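Local structure of free serine kinase (Thermococcus kodakarensis KOD1, 5X0J) at residues M64-D69 with E206-L211; K27-L32 with E210-G215; K160-L165 with V217-T222. The protein uses ADP to phosphorylate free L-serine, giving O-phospho-L-serine and AMP in the first step of cysteine biosynthesis from serine. The protein carries 1 engineered substitution. All blocks are in the same frame, centred on the assembly; numbering follows the deposited sequence.

All three contacts are buried, and one segment of each reaches the bound phosphoserine. Interactions 1 and 2 lie close together, their centres about 6 Å apart, and both use helix 205-213: strand 65-67 meets it through purely apolar groups, whereas residues 27-32 meet its end, where a lysine makes a weak bond to a helix carbonyl. The centre of interaction 3 lies about 17 Å from that of interaction 1 and about 13 Å from that of interaction 2. It sets helix 155-170 against the loop 217-222 through small side chains and a bridging water. Backbone bonds join the contacts as well: Tyr65 and Ile67 pair with Lys27, and His29 and Gln31 with Tyr218.

Interaction 1 (M64-D69 with E206-L211). With MG (magnesium ion), chain D; SEP (phosphoserine), chain C.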
loop_
_atom_site.group_PDB
_atom_site.type_symbol
_atom_site.label_atom_id
_atom_site.label_comp_id
_atom_site.label_asym_id
_atom_site.label_seq_id
_atom_site.Cartn_x
_atom_site.Cartn_y
_atom_site.Cartn_z
ATOM N N MET A 64 -15.155 15.650 -3.869
ATOM C CA MET A 64 -14.624 14.285 -3.805
ATOM C C MET A 64 -13.668 14.204 -2.630
ATOM O O MET A 64 -13.095 15.222 -2.226
ATOM C CB MET A 64 -13.829 13.931 -5.063
ATOM C CG MET A 64 -14.616 13.864 -6.364
ATOM S SD MET A 64 -15.784 12.492 -6.432
ATOM C CE MET A 64 -14.712 11.061 -6.545
ATOM N N TYR A 65 -13.473 12.987 -2.133
ATOM C CA TYR A 65 -12.542 12.701 -1.055
ATOM C C TYR A 65 -11.427 11.810 -1.565
ATOM O O TYR A 65 -11.690 10.773 -2.165
ATOM C CB TYR A 65 -13.284 12.006 0.083
ATOM C CG TYR A 65 -14.198 12.944 0.823
ATOM C CD1 TYR A 65 -13.698 13.782 1.814
ATOM C CD2 TYR A 65 -15.549 13.032 0.499
ATOM C CE1 TYR A 65 -14.519 14.671 2.485
ATOM C CE2 TYR A 65 -16.381 13.923 1.169
ATOM C CZ TYR A 65 -15.850 14.743 2.155
ATOM O OH TYR A 65 -16.664 15.629 2.839
ATOM N N LEU A 66 -10.185 12.238 -1.350
ATOM C CA LEU A 66 -9.012 11.395 -1.542
ATOM C C LEU A 66 -9.120 10.210 -0.600
ATOM O O LEU A 66 -9.355 10.410 0.593
ATOM C CB LEU A 66 -7.762 12.190 -1.173
ATOM C CG LEU A 66 -6.431 11.426 -1.170
ATOM C CD1 LEU A 66 -6.101 10.865 -2.548
ATOM C CD2 LEU A 66 -5.314 12.318 -0.623
ATOM N N ILE A 67 -8.945 8.996 -1.119
ATOM C CA ILE A 67 -8.723 7.828 -0.265
ATOM C C ILE A 67 -7.305 7.933 0.291
ATOM O O ILE A 67 -6.337 7.780 -0.438
ATOM C CB ILE A 67 -8.906 6.503 -1.032
ATOM C CG1 ILE A 67 -10.347 6.385 -1.548
ATOM C CG2 ILE A 67 -8.578 5.317 -0.135
ATOM C CD1 ILE A 67 -10.588 5.203 -2.473
ATOM N N VAL A 68 -7.192 8.222 1.582
ATOM C CA VAL A 68 -5.902 8.285 2.263
ATOM C C VAL A 68 -5.442 6.852 2.563
ATOM O O VAL A 68 -4.294 6.492 2.264
ATOM C CB VAL A 68 -6.015 9.163 3.530
ATOM C CG1 VAL A 68 -4.740 9.122 4.355
ATOM C CG2 VAL A 68 -6.342 10.594 3.115
ATOM N N ASP A 69 -6.325 6.057 3.165
ATOM C CA ASP A 69 -6.098 4.655 3.420
ATOM C C ASP A 69 -7.422 3.950 3.226
ATOM O O ASP A 69 -8.449 4.388 3.755
ATOM C CB ASP A 69 -5.581 4.457 4.846
ATOM C CG ASP A 69 -5.332 3.004 5.192
ATOM O OD1 ASP A 69 -4.987 2.202 4.294
ATOM O OD2 ASP A 69 -5.480 2.662 6.387
ATOM N N GLU A 206 2.214 16.692 -0.761
ATOM C CA GLU A 206 1.980 17.603 -1.880
ATOM C C GLU A 206 2.031 16.831 -3.217
ATOM O O GLU A 206 1.178 17.046 -4.074
ATOM C CB GLU A 206 2.952 18.800 -1.841
ATOM C CG GLU A 206 2.767 19.749 -0.643
ATOM C CD GLU A 206 1.550 20.691 -0.715
ATOM O OE1 GLU A 206 0.718 20.604 -1.647
ATOM O OE2 GLU A 206 1.395 21.544 0.192
ATOM N N GLU A 207 2.971 15.892 -3.352
ATOM C CA GLU A 207 3.044 15.025 -4.545
ATOM C C GLU A 207 1.810 14.126 -4.699
ATOM O O GLU A 207 1.327 13.925 -5.809
ATOM C CB GLU A 207 4.313 14.163 -4.526
ATOM C CG GLU A 207 5.593 14.967 -4.728
ATOM C CD GLU A 207 6.861 14.200 -4.380
ATOM O OE1 GLU A 207 6.804 13.075 -3.833
ATOM O OE2 GLU A 207 7.956 14.736 -4.666
ATOM N N VAL A 208 1.296 13.609 -3.591
ATOM C CA VAL A 208 0.114 12.743 -3.639
ATOM C C VAL A 208 -1.094 13.506 -4.180
ATOM O O VAL A 208 -1.766 13.023 -5.089
ATOM C CB VAL A 208 -0.222 12.135 -2.257
ATOM C CG1 VAL A 208 -1.529 11.344 -2.309
ATOM C CG2 VAL A 208 0.905 11.235 -1.760
ATOM N N MET A 209 -1.369 14.679 -3.614
ATOM C CA MET A 209 -2.531 15.457 -4.050
ATOM C C MET A 209 -2.345 15.959 -5.481
ATOM O O MET A 209 -3.288 15.905 -6.274
ATOM C CB MET A 209 -2.840 16.623 -3.094
ATOM C CG MET A 209 -4.249 17.193 -3.253
ATOM S SD MET A 209 -5.556 16.002 -2.877
ATOM C CE MET A 209 -5.622 16.136 -1.097
ATOM N N GLU A 210 -1.138 16.415 -5.809
ATOM C CA GLU A 210 -0.794 16.791 -7.192
ATOM C C GLU A 210 -1.097 15.656 -8.188
ATOM O O GLU A 210 -1.698 15.898 -9.239
ATOM C CB GLU A 210 0.676 17.217 -7.297
ATOM N N LEU A 211 -0.703 14.431 -7.838
ATOM C CA LEU A 211 -0.943 13.251 -8.685
ATOM C C LEU A 211 -2.433 12.934 -8.812
ATOM O O LEU A 211 -2.927 12.636 -9.901
ATOM C CB LEU A 211 -0.200 12.019 -8.136
ATOM C CG LEU A 211 0.125 10.935 -9.170
ATOM C CD1 LEU A 211 1.303 11.347 -10.039
ATOM C CD2 LEU A 211 0.406 9.590 -8.519
HETATM MG MG MG D . -4.579 0.171 4.076
HETATM N N SEP C . -2.639 4.451 1.485
HETATM C CA SEP C . -2.493 3.349 2.485
HETATM C CB SEP C . -1.785 2.165 1.824
HETATM O OG SEP C . -2.545 1.742 0.693
HETATM C C SEP C . -1.779 3.848 3.714
HETATM O O SEP C . -1.264 3.034 4.507
HETATM O OXT SEP C . -1.696 5.067 3.953
HETATM P P SEP C . -3.981 1.009 0.877
HETATM O O1P SEP C . -3.903 0.304 2.223
HETATM O O2P SEP C . -4.006 0.087 -0.299
HETATM O O3P SEP C . -5.001 2.117 0.804
HETATM O O HOH W 1 -5.100 -0.033 6.136
HETATM O O HOH W 2 -4.236 -1.929 4.204
HETATM O O HOH W 3 -2.588 0.470 4.822
#
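Leu66 meets Val208 and Met209 through methyl groups alone, so no flat group lies in the interface; the one that matters here is the carboxylate of Asp69, three residues further along. Its OD1 binds the magnesium ion at 2.1 Å, while OD2 does not coordinate it and instead accepts a bond of 2.7 Å from water 1, itself a ligand of the metal. One carboxylate thus holds the ion directly through one oxygen and through water with the other. Phosphoserine O1P is a further ligand, 2.0 Å from the magnesium, and two more waters and one other atom bring the total to six.

Strand 65-67 belongs to a mixed five-stranded sheet of the ParB-like region, between strands 54-58 and 26-27. Val68 and Asp69 both face Leu55, a classic beta bulge, and here the chain turns a corner toward the active site. The carbonyl O of Val68 takes a hydrogen bond of 2.7 Å from the phosphoserine amino N.

Leu66 points out of the sheet toward helix 205-213. With CG anti to the backbone N (chi1 174°), its CD2 comes within 3.9 Å of Met209 CE and 4.3 Å of Val208 CG1. The methionine reaches it by bending at chi2 and chi3 (63° and 83°), which brings CE round to the strand although its CB does not aim there. Apolar residues suit this buried place, and the unbranched methionine can bend to bring its methyl to the leucine. Val208 also lies near Thr223 and His225, which bind phosphoserine.

Interaction 2 (K27-L32 with E210-G215); sequences KPHQQL and ELVKRG. Engineered in segment 27-32: Gln30 (natural residue Glu). With SEP (phosphoserine), chain C.
Val212, Lys27 and His29 carry this contact, and the valine sits between the other two, one methyl for each. Val212 CG1, anti to the backbone N (chi1 170°), packs against the aliphatic part of Lys27, with CD 3.5 Å away. CG2 turns instead to His29, where it meets CB at 3.3 Å. A beta-branched residue suits the place because its two methyls diverge and can serve two neighbours at once.

Lys27, at the end of strand 26-27, runs out extended past the valine. In the conformer described, one of two modelled, NZ makes a weak hydrogen bond of 3.2 Å to the carbonyl O of Val212. Its stronger partner is Glu62, which also forms a salt bridge with Lys213, so this one carboxylate probably offsets two ammonium groups, whose NZ atoms lie 5.7 Å apart in that conformer.

His29 touches the helix through CB, and its ring leads away toward the substrate site. CG lies between the backbone N and carbonyl carbon (chi1 73°), a rotation that directs the ring toward the site, where NE2 bonds Thr223, which binds phosphoserine, and the ring packs edge-to-face with His71. Next to it, the engineered Gln30, glutamate in the natural enzyme and inferred to be an active-site residue, makes a weak, bent bond from NE2 to phosphoserine OG (2.7 Å, 118° at the hydrogen).

Helix 205-213 ends in a Schellman motif at Gly215, whose positive phi a glycine adopts easily and whose N bonds Val212 O at 3.1 Å. That carbonyl therefore has two donors, the lysine's being weak, and the ammonium of Lys27 probably helps offset the partial negative charge of the helix end.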
loop_
_atom_site.group_PDB
_atom_site.type_symbol
_atom_site.label_atom_id
_atom_site.label_comp_id
_atom_site.label_asym_id
_atom_site.label_seq_id
_atom_site.Cartn_x
_atom_site.Cartn_y
_atom_site.Cartn_z
ATOM N N LYS A 27 -11.832 8.977 -4.231
ATOM C CA LYS A 27 -10.902 9.011 -5.343
ATOM C C LYS A 27 -9.625 8.250 -4.979
ATOM O O LYS A 27 -8.905 8.673 -4.074
ATOM C CB LYS A 27 -10.591 10.467 -5.667
ATOM C CG LYS A 27 -9.878 10.673 -6.982
ATOM C CD LYS A 27 -9.886 12.144 -7.354
ATOM C CE LYS A 27 -9.329 12.373 -8.745
ATOM N NZ LYS A 27 -9.476 13.800 -9.145
ATOM N N PRO A 28 -9.335 7.129 -5.678
ATOM C CA PRO A 28 -8.097 6.393 -5.377
ATOM C C PRO A 28 -6.862 7.169 -5.837
ATOM O O PRO A 28 -6.931 7.958 -6.776
ATOM C CB PRO A 28 -8.258 5.113 -6.186
ATOM C CG PRO A 28 -9.035 5.551 -7.370
ATOM C CD PRO A 28 -10.010 6.564 -6.866
ATOM N N HIS A 29 -5.760 7.011 -5.115
ATOM C CA HIS A 29 -4.458 7.476 -5.561
ATOM C C HIS A 29 -3.414 6.406 -5.848
ATOM O O HIS A 29 -2.285 6.741 -6.200
ATOM C CB HIS A 29 -3.907 8.521 -4.582
ATOM C CG HIS A 29 -3.436 7.974 -3.262
ATOM N ND1 HIS A 29 -4.241 7.926 -2.142
ATOM C CD2 HIS A 29 -2.229 7.500 -2.869
ATOM C CE1 HIS A 29 -3.549 7.449 -1.121
ATOM N NE2 HIS A 29 -2.330 7.172 -1.539
ATOM N N GLN A 30 -3.777 5.135 -5.741
ATOM C CA GLN A 30 -2.822 4.059 -6.039
ATOM C C GLN A 30 -3.524 2.763 -6.428
ATOM O O GLN A 30 -4.734 2.607 -6.239
ATOM C CB GLN A 30 -1.766 3.882 -4.918
ATOM C CG GLN A 30 -2.280 3.707 -3.507
ATOM C CD GLN A 30 -1.226 3.919 -2.430
ATOM O OE1 GLN A 30 -0.270 4.694 -2.595
ATOM N NE2 GLN A 30 -1.425 3.262 -1.293
ATOM N N GLN A 31 -2.752 1.867 -7.031
ATOM C CA GLN A 31 -3.212 0.561 -7.497
ATOM C C GLN A 31 -3.391 -0.457 -6.358
ATOM O O GLN A 31 -3.038 -0.198 -5.201
ATOM C CB GLN A 31 -2.213 0.008 -8.512
ATOM C CG GLN A 31 -2.125 0.814 -9.804
ATOM C CD GLN A 31 -0.983 0.391 -10.690
ATOM O OE1 GLN A 31 0.109 0.080 -10.223
ATOM N NE2 GLN A 31 -1.221 0.379 -11.988
ATOM N N LEU A 32 -3.963 -1.608 -6.710
ATOM C CA LEU A 32 -4.311 -2.682 -5.776
ATOM C C LEU A 32 -3.360 -3.868 -5.867
ATOM O O LEU A 32 -2.722 -4.067 -6.886
ATOM C CB LEU A 32 -5.735 -3.179 -6.053
ATOM C CG LEU A 32 -6.835 -2.118 -6.124
ATOM C CD1 LEU A 32 -8.194 -2.776 -6.291
ATOM C CD2 LEU A 32 -6.815 -1.243 -4.873
ATOM N N GLU A 210 -1.138 16.415 -5.809
ATOM C CA GLU A 210 -0.794 16.791 -7.192
ATOM C C GLU A 210 -1.097 15.656 -8.188
ATOM O O GLU A 210 -1.698 15.898 -9.239
ATOM C CB GLU A 210 0.676 17.217 -7.297
ATOM N N LEU A 211 -0.703 14.431 -7.838
ATOM C CA LEU A 211 -0.943 13.251 -8.685
ATOM C C LEU A 211 -2.433 12.934 -8.812
ATOM O O LEU A 211 -2.927 12.636 -9.901
ATOM C CB LEU A 211 -0.200 12.019 -8.136
ATOM C CG LEU A 211 0.125 10.935 -9.170
ATOM C CD1 LEU A 211 1.303 11.347 -10.039
ATOM C CD2 LEU A 211 0.406 9.590 -8.519
ATOM N N VAL A 212 -3.142 12.994 -7.690
ATOM C CA VAL A 212 -4.591 12.773 -7.675
ATOM C C VAL A 212 -5.328 13.791 -8.546
ATOM O O VAL A 212 -6.255 13.419 -9.264
ATOM C CB VAL A 212 -5.135 12.824 -6.232
ATOM C CG1 VAL A 212 -6.659 12.852 -6.201
ATOM C CG2 VAL A 212 -4.609 11.639 -5.445
ATOM N N LYS A 213 -4.905 15.054 -8.485
ATOM C CA LYS A 213 -5.508 16.122 -9.300
ATOM C C LYS A 213 -5.269 15.920 -10.803
ATOM O O LYS A 213 -6.107 16.317 -11.614
ATOM C CB LYS A 213 -4.978 17.500 -8.876
ATOM C CG LYS A 213 -5.359 17.954 -7.470
ATOM C CD LYS A 213 -6.845 18.172 -7.255
ATOM C CE LYS A 213 -7.371 19.382 -8.007
ATOM N NZ LYS A 213 -8.853 19.367 -8.002
ATOM N N ARG A 214 -4.138 15.318 -11.175
ATOM C CA ARG A 214 -3.863 14.959 -12.577
ATOM C C ARG A 214 -4.579 13.680 -13.054
ATOM O O ARG A 214 -4.463 13.312 -14.226
ATOM C CB ARG A 214 -2.352 14.818 -12.812
ATOM C CG ARG A 214 -1.558 16.092 -12.569
ATOM N N GLY A 215 -5.306 13.006 -12.161
ATOM C CA GLY A 215 -6.013 11.767 -12.481
ATOM C C GLY A 215 -5.113 10.547 -12.620
ATOM O O GLY A 215 -5.498 9.566 -13.256
HETATM N N SEP C . -2.639 4.451 1.485
HETATM C CA SEP C . -2.493 3.349 2.485
HETATM C CB SEP C . -1.785 2.165 1.824
HETATM O OG SEP C . -2.545 1.742 0.693
HETATM C C SEP C . -1.779 3.848 3.714
HETATM O O SEP C . -1.264 3.034 4.507
HETATM O OXT SEP C . -1.696 5.067 3.953
HETATM P P SEP C . -3.981 1.009 0.877
HETATM O O1P SEP C . -3.903 0.304 2.223
HETATM O O2P SEP C . -4.006 0.087 -0.299
HETATM O O3P SEP C . -5.001 2.117 0.804
#

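Interaction 3 (K160-L165 with V217-T222). With SEP (phosphoserine), chain C.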
loop_
_atom_site.group_PDB
_atom_site.type_symbol
_atom_site.label_atom_id
_atom_site.label_comp_id
_atom_site.label_asym_id
_atom_site.label_seq_id
_atom_site.Cartn_x
_atom_site.Cartn_y
_atom_site.Cartn_z
ATOM N N LYS A 160 5.568 -1.608 -12.979
ATOM C CA LYS A 160 5.932 -2.879 -13.613
ATOM C C LYS A 160 6.454 -3.867 -12.573
ATOM O O LYS A 160 6.092 -5.042 -12.598
ATOM C CB LYS A 160 6.964 -2.660 -14.720
ATOM C CG LYS A 160 6.403 -1.916 -15.918
ATOM C CD LYS A 160 7.451 -1.665 -16.990
ATOM C CE LYS A 160 6.889 -0.811 -18.114
ATOM N NZ LYS A 160 7.913 -0.454 -19.129
ATOM N N VAL A 161 7.289 -3.387 -11.652
ATOM C CA VAL A 161 7.764 -4.233 -10.553
ATOM C C VAL A 161 6.585 -4.774 -9.741
ATOM O O VAL A 161 6.502 -5.964 -9.472
ATOM C CB VAL A 161 8.740 -3.480 -9.617
ATOM C CG1 VAL A 161 9.024 -4.275 -8.346
ATOM C CG2 VAL A 161 10.045 -3.182 -10.339
ATOM N N SER A 162 5.663 -3.883 -9.373
ATOM C CA SER A 162 4.555 -4.247 -8.509
ATOM C C SER A 162 3.639 -5.271 -9.191
ATOM O O SER A 162 3.118 -6.175 -8.547
ATOM C CB SER A 162 3.780 -3.000 -8.118
ATOM O OG SER A 162 4.607 -2.122 -7.363
ATOM N N LYS A 163 3.450 -5.112 -10.503
ATOM C CA LYS A 163 2.642 -6.033 -11.306
ATOM C C LYS A 163 3.243 -7.448 -11.320
ATOM O O LYS A 163 2.539 -8.433 -11.142
ATOM C CB LYS A 163 2.502 -5.485 -12.727
ATOM C CG LYS A 163 1.709 -6.346 -13.699
ATOM C CD LYS A 163 1.609 -5.630 -15.038
ATOM C CE LYS A 163 0.971 -6.505 -16.113
ATOM N NZ LYS A 163 1.869 -7.603 -16.560
ATOM N N VAL A 164 4.551 -7.533 -11.520
ATOM C CA VAL A 164 5.225 -8.819 -11.478
ATOM C C VAL A 164 5.042 -9.490 -10.113
ATOM O O VAL A 164 4.725 -10.675 -10.048
ATOM C CB VAL A 164 6.722 -8.671 -11.815
ATOM C CG1 VAL A 164 7.516 -9.930 -11.450
ATOM C CG2 VAL A 164 6.888 -8.352 -13.292
ATOM N N LEU A 165 5.223 -8.733 -9.034
ATOM C CA LEU A 165 5.073 -9.298 -7.695
ATOM C C LEU A 165 3.640 -9.743 -7.440
ATOM O O LEU A 165 3.418 -10.803 -6.856
ATOM C CB LEU A 165 5.504 -8.294 -6.625
ATOM C CG LEU A 165 6.970 -7.862 -6.646
ATOM C CD1 LEU A 165 7.197 -6.793 -5.589
ATOM C CD2 LEU A 165 7.909 -9.041 -6.453
ATOM N N VAL A 217 -2.429 7.529 -10.794
ATOM C CA VAL A 217 -2.299 6.688 -9.596
ATOM C C VAL A 217 -0.863 6.183 -9.467
ATOM O O VAL A 217 -0.139 6.028 -10.463
ATOM C CB VAL A 217 -3.272 5.482 -9.590
ATOM C CG1 VAL A 217 -4.715 5.959 -9.494
ATOM C CG2 VAL A 217 -3.083 4.597 -10.815
ATOM N N TYR A 218 -0.452 5.961 -8.226
ATOM C CA TYR A 218 0.835 5.338 -7.917
ATOM C C TYR A 218 0.725 3.809 -7.991
ATOM O O TYR A 218 -0.371 3.244 -8.064
ATOM C CB TYR A 218 1.251 5.663 -6.487
ATOM C CG TYR A 218 1.677 7.065 -6.168
ATOM C CD1 TYR A 218 2.895 7.561 -6.608
ATOM C CD2 TYR A 218 0.907 7.870 -5.346
ATOM C CE1 TYR A 218 3.318 8.842 -6.268
ATOM C CE2 TYR A 218 1.318 9.142 -4.995
ATOM C CZ TYR A 218 2.523 9.627 -5.456
ATOM O OH TYR A 218 2.917 10.892 -5.090
ATOM N N SER A 219 1.868 3.135 -7.925
ATOM C CA SER A 219 1.880 1.692 -7.732
ATOM C C SER A 219 1.318 1.363 -6.328
ATOM O O SER A 219 1.224 2.251 -5.470
ATOM C CB SER A 219 3.304 1.141 -7.927
ATOM O OG SER A 219 4.141 1.463 -6.833
ATOM N N PRO A 220 0.932 0.095 -6.096
ATOM C CA PRO A 220 0.288 -0.231 -4.818
ATOM C C PRO A 220 1.134 0.120 -3.602
ATOM O O PRO A 220 2.372 0.003 -3.623
ATOM C CB PRO A 220 0.044 -1.740 -4.915
ATOM C CG PRO A 220 0.039 -2.035 -6.367
ATOM C CD PRO A 220 1.044 -1.094 -6.954
ATOM N N LYS A 221 0.451 0.554 -2.543
ATOM C CA LYS A 221 1.048 0.755 -1.221
ATOM C C LYS A 221 2.161 1.808 -1.205
ATOM O O LYS A 221 3.038 1.796 -0.349
ATOM C CB LYS A 221 1.543 -0.586 -0.658
ATOM C CG LYS A 221 0.484 -1.680 -0.584
ATOM C CD LYS A 221 -0.628 -1.323 0.386
ATOM C CE LYS A 221 -1.523 -2.515 0.619
ATOM N NZ LYS A 221 -2.597 -2.211 1.613
ATOM N N THR A 222 2.124 2.732 -2.157
ATOM C CA THR A 222 3.111 3.799 -2.211
ATOM C C THR A 222 3.057 4.681 -0.966
ATOM O O THR A 222 4.099 4.992 -0.387
ATOM C CB THR A 222 2.951 4.612 -3.508
ATOM O OG1 THR A 222 3.325 3.784 -4.612
ATOM C CG2 THR A 222 3.791 5.885 -3.494
HETATM N N SEP C . -2.639 4.451 1.485
HETATM C CA SEP C . -2.493 3.349 2.485
HETATM C CB SEP C . -1.785 2.165 1.824
HETATM O OG SEP C . -2.545 1.742 0.693
HETATM C C SEP C . -1.779 3.848 3.714
HETATM O O SEP C . -1.264 3.034 4.507
HETATM O OXT SEP C . -1.696 5.067 3.953
HETATM P P SEP C . -3.981 1.009 0.877
HETATM O O1P SEP C . -3.903 0.304 2.223
HETATM O O2P SEP C . -4.006 0.087 -0.299
HETATM O O3P SEP C . -5.001 2.117 0.804
HETATM O O HOH W 4 3.936 -2.031 -4.703
#
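Ser162, facing outward from helix 155-170, meets Ser219 and Pro220 at the start of a type II turn. Its CB packs on Pro220 CD at 3.5 Å. One atom further, OG stands 3.6 Å from Ser219 CB and, placed beside its own backbone N (chi1 -63°), bonds Gln158 O one turn back. It also accepts a bond of 2.7 Å from water 4, which donates at 2.8 Å to Pro220 O as well, so its polar link to the loop passes through water. A small hydroxyl residue suits so close an approach of helix and loop.

The turn runs from Ser219 to Thr222, with the proline's fixed phi at its second position. Thr222 OG1 donates to Ser219 O at 2.7 Å, from above the carbonyl plane. Lys221, third in the turn, takes the positive phi (62°) typical there, and its NZ reaches phosphoserine O1P at 2.9 Å, with a weak second bond to O2P; Glu4 and Glu36 form salt bridges with it. A methionine in its place would probably cost the phosphate one positive partner, magnesium remaining, and leave both carboxylates without this ammonium. Water and Arg200, which bonds Ser219 OG and Pro220 O, probably help set Lys221 at the phosphate.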